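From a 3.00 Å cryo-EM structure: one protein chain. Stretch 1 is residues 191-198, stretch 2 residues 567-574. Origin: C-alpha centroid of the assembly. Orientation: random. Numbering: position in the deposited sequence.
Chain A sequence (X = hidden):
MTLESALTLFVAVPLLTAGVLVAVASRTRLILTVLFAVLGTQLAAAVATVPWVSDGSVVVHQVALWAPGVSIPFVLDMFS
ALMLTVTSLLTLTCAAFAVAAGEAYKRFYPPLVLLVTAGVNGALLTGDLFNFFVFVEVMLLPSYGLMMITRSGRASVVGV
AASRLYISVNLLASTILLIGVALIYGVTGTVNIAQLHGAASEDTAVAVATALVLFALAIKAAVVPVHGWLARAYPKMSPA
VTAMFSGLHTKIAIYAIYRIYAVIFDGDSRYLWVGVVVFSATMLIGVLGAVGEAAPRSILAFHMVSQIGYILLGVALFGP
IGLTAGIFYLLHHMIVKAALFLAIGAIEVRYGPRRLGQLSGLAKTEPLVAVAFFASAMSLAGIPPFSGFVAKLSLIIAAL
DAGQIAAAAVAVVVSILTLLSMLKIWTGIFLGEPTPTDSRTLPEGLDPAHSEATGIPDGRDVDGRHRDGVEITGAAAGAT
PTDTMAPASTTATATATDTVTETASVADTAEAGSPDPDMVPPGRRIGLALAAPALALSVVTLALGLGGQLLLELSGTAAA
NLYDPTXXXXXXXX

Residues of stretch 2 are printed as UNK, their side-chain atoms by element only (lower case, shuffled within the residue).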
# COMPACT_ATOMS: atom_id res chain seq x y z
N VAL A 191 -19.12 17.22 7.97
CA VAL A 191 -18.21 16.14 7.60
C VAL A 191 -18.20 15.02 8.64
O VAL A 191 -17.55 13.99 8.41
CB VAL A 191 -16.77 16.67 7.41
CG1 VAL A 191 -16.68 17.48 6.13
CG2 VAL A 191 -16.35 17.50 8.60
N ASN A 192 -18.88 15.20 9.76
CA ASN A 192 -18.99 14.15 10.76
C ASN A 192 -19.65 12.92 10.16
O ASN A 192 -20.66 13.03 9.47
CB ASN A 192 -19.79 14.66 11.96
CG ASN A 192 -19.58 13.82 13.20
OD1 ASN A 192 -19.61 12.60 13.15
ND2 ASN A 192 -19.37 14.49 14.33
N ILE A 193 -19.07 11.75 10.42
CA ILE A 193 -19.60 10.53 9.83
C ILE A 193 -20.95 10.17 10.45
O ILE A 193 -21.82 9.61 9.77
CB ILE A 193 -18.59 9.37 9.96
CG1 ILE A 193 -17.25 9.78 9.37
CG2 ILE A 193 -19.10 8.13 9.26
CD1 ILE A 193 -16.24 8.66 9.33
N ALA A 194 -21.15 10.49 11.72
CA ALA A 194 -22.43 10.19 12.37
C ALA A 194 -23.55 11.02 11.77
O ALA A 194 -24.61 10.48 11.41
CB ALA A 194 -22.32 10.43 13.87
N GLN A 195 -23.35 12.34 11.65
CA GLN A 195 -24.38 13.21 11.10
C GLN A 195 -24.68 12.92 9.64
O GLN A 195 -25.63 13.49 9.09
CB GLN A 195 -23.97 14.67 11.27
CG GLN A 195 -23.43 14.99 12.65
CD GLN A 195 -23.96 16.30 13.20
OE1 GLN A 195 -23.62 17.37 12.71
NE2 GLN A 195 -24.79 16.21 14.23
N LEU A 196 -23.89 12.07 8.99
CA LEU A 196 -24.18 11.55 7.66
C LEU A 196 -24.77 10.15 7.74
O LEU A 196 -24.47 9.29 6.92
CB LEU A 196 -22.92 11.55 6.80
CG LEU A 196 -22.22 12.90 6.64
CD1 LEU A 196 -20.81 12.71 6.14
CD2 LEU A 196 -23.01 13.79 5.70
N HIS A 197 -25.61 9.91 8.76
CA HIS A 197 -26.12 8.57 9.05
C HIS A 197 -26.70 7.88 7.83
O HIS A 197 -26.63 6.65 7.72
CB HIS A 197 -27.18 8.65 10.15
CG HIS A 197 -28.36 9.49 9.79
ND1 HIS A 197 -28.31 10.87 9.78
CD2 HIS A 197 -29.63 9.16 9.44
CE1 HIS A 197 -29.50 11.35 9.43
NE2 HIS A 197 -30.31 10.33 9.22
N GLY A 198 -27.32 8.63 6.92
CA GLY A 198 -27.91 8.01 5.75
C GLY A 198 -27.78 8.84 4.50
O GLY A 198 -28.47 8.59 3.51
N UNK A 567 -26.61 2.13 17.15
CA UNK A 567 -25.93 2.26 18.44
C UNK A 567 -24.65 3.07 18.34
O UNK A 567 -24.13 3.50 19.38
c UNK A 567 -24.79 0.07 18.01
c UNK A 567 -25.61 0.88 19.01
o UNK A 567 -24.86 1.03 20.22
N UNK A 568 -24.13 3.28 17.14
CA UNK A 568 -22.95 4.12 16.93
C UNK A 568 -23.34 5.58 16.71
O UNK A 568 -22.73 6.48 17.30
o UNK A 568 -18.35 7.13 13.48
c UNK A 568 -20.55 6.23 13.52
c UNK A 568 -18.92 5.46 15.08
c UNK A 568 -19.28 6.27 14.03
c UNK A 568 -21.14 4.55 15.14
c UNK A 568 -19.84 4.60 15.62
c UNK A 568 -22.15 3.59 15.74
c UNK A 568 -21.48 5.37 14.07
N UNK A 569 -24.36 5.82 15.88
CA UNK A 569 -24.83 7.18 15.65
C UNK A 569 -25.49 7.73 16.90
O UNK A 569 -25.34 8.92 17.23
c UNK A 569 -25.60 6.06 12.18
c UNK A 569 -25.78 7.19 14.44
c UNK A 569 -26.58 8.48 14.40
c UNK A 569 -24.98 7.02 13.16
N UNK A 570 -26.21 6.89 17.65
CA UNK A 570 -26.81 7.33 18.90
C UNK A 570 -25.76 7.62 19.96
O UNK A 570 -26.07 8.29 20.95
n UNK A 570 -29.34 7.98 22.28
c UNK A 570 -28.98 6.86 20.17
o UNK A 570 -27.86 6.29 22.21
c UNK A 570 -27.80 6.29 19.40
c UNK A 570 -28.68 7.02 21.65
N UNK A 571 -24.54 7.12 19.79
CA UNK A 571 -23.47 7.38 20.74
C UNK A 571 -22.62 8.58 20.35
O UNK A 571 -22.16 9.32 21.23
c UNK A 571 -22.58 6.14 20.88
N UNK A 572 -22.41 8.80 19.06
CA UNK A 572 -21.64 9.97 18.64
C UNK A 572 -22.47 11.24 18.77
O UNK A 572 -21.92 12.32 19.03
c UNK A 572 -20.28 8.52 17.10
c UNK A 572 -21.11 9.78 17.21
c UNK A 572 -20.28 10.98 16.79
N UNK A 573 -23.78 11.15 18.61
CA UNK A 573 -24.67 12.30 18.64
C UNK A 573 -25.41 12.42 19.96
O UNK A 573 -26.58 12.83 20.00
c UNK A 573 -24.11 13.27 15.82
c UNK A 573 -26.16 12.08 15.03
c UNK A 573 -25.66 12.24 17.48
c UNK A 573 -25.06 12.12 16.08
N UNK A 574 -24.76 12.08 21.06
CA UNK A 574 -25.39 12.17 22.37
C UNK A 574 -24.73 11.29 23.41
O UNK A 574 -23.57 11.50 23.77

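Position 567 carries three side-chain atoms: a first carbon bearing one oxygen and one carbon. That fork with a hydroxyl is threonine, and Thr567 lies out of reach of stretch 1, inside a helix that begins earlier in the chain.

Position 568 shows one carbon, then a ring of six carbons bearing one oxygen, and that oxygen lies 4.2 Å from CB of Ile193; this is tyrosine. The CA-to-CB bond of Tyr568 points sideways, but chi1 in t carries the ring closer. No hydrogen bond to stretch 1 results; the long side chain simply packs there.

Position 569 has four carbons, forked at the first, with one arm two carbons long. The inner carbon of that arm lies 3.9 Å from O of Ala194 and its end carbon 3.7 Å from CB of His197; this is isoleucine. Its CA lies 5.1 Å from CA of Ala194, a close backbone approach. Ile569 points toward stretch 1 and spreads over two residues. The His197 ring leads away, leaving its CB to make that closest contact.

Position 570 holds three carbons in a row, the third carrying one oxygen and one nitrogen, an amide that could be glutamine alone. Gln570 points away and is exposed, a polar residue on the side of the helix that stretch 1 does not use.

Position 571 has a single side-chain carbon, hence alanine; Ala571 does not reach stretch 1.

Position 572 has one carbon carrying two more, one of which lies 3.6 Å from CB of Ala194 and 4.0 Å from OD1 of Asn192; this is valine. With chi1 in t, Val572 sets CG1 in that place.

Position 573 has four carbons forked at the second, and one end carbon sits 3.9 Å from CB of Ala194 and 3.4 Å from NE2 of Gln195, whose side chain starts away and comes back; this is leucine. Leu573 is the first residue to leave helical phi/psi, yet its N still bonds to O of Ile569 at 3.1 Å.

Position 574 has no side-chain atoms and is glycine. A CB on Gly574 would jam against the carbonyl O of the preceding residue, so its backbone angles call for glycine without help from stretch 1.

The contact works by apolar packing around a small residue. No hydrogen bond crosses it. Ala194 points its methyl toward stretch 2, where Ile569 and Val572 of the helix and Leu573 just after it meet it, and the short side chain suits the close backbone approach. Asn192 OD1 accepts a bond from N of Ala194 at 3.0 Å, tying together the turn that presents this methyl.

Stretch 2 567-574: TYIQAVLG
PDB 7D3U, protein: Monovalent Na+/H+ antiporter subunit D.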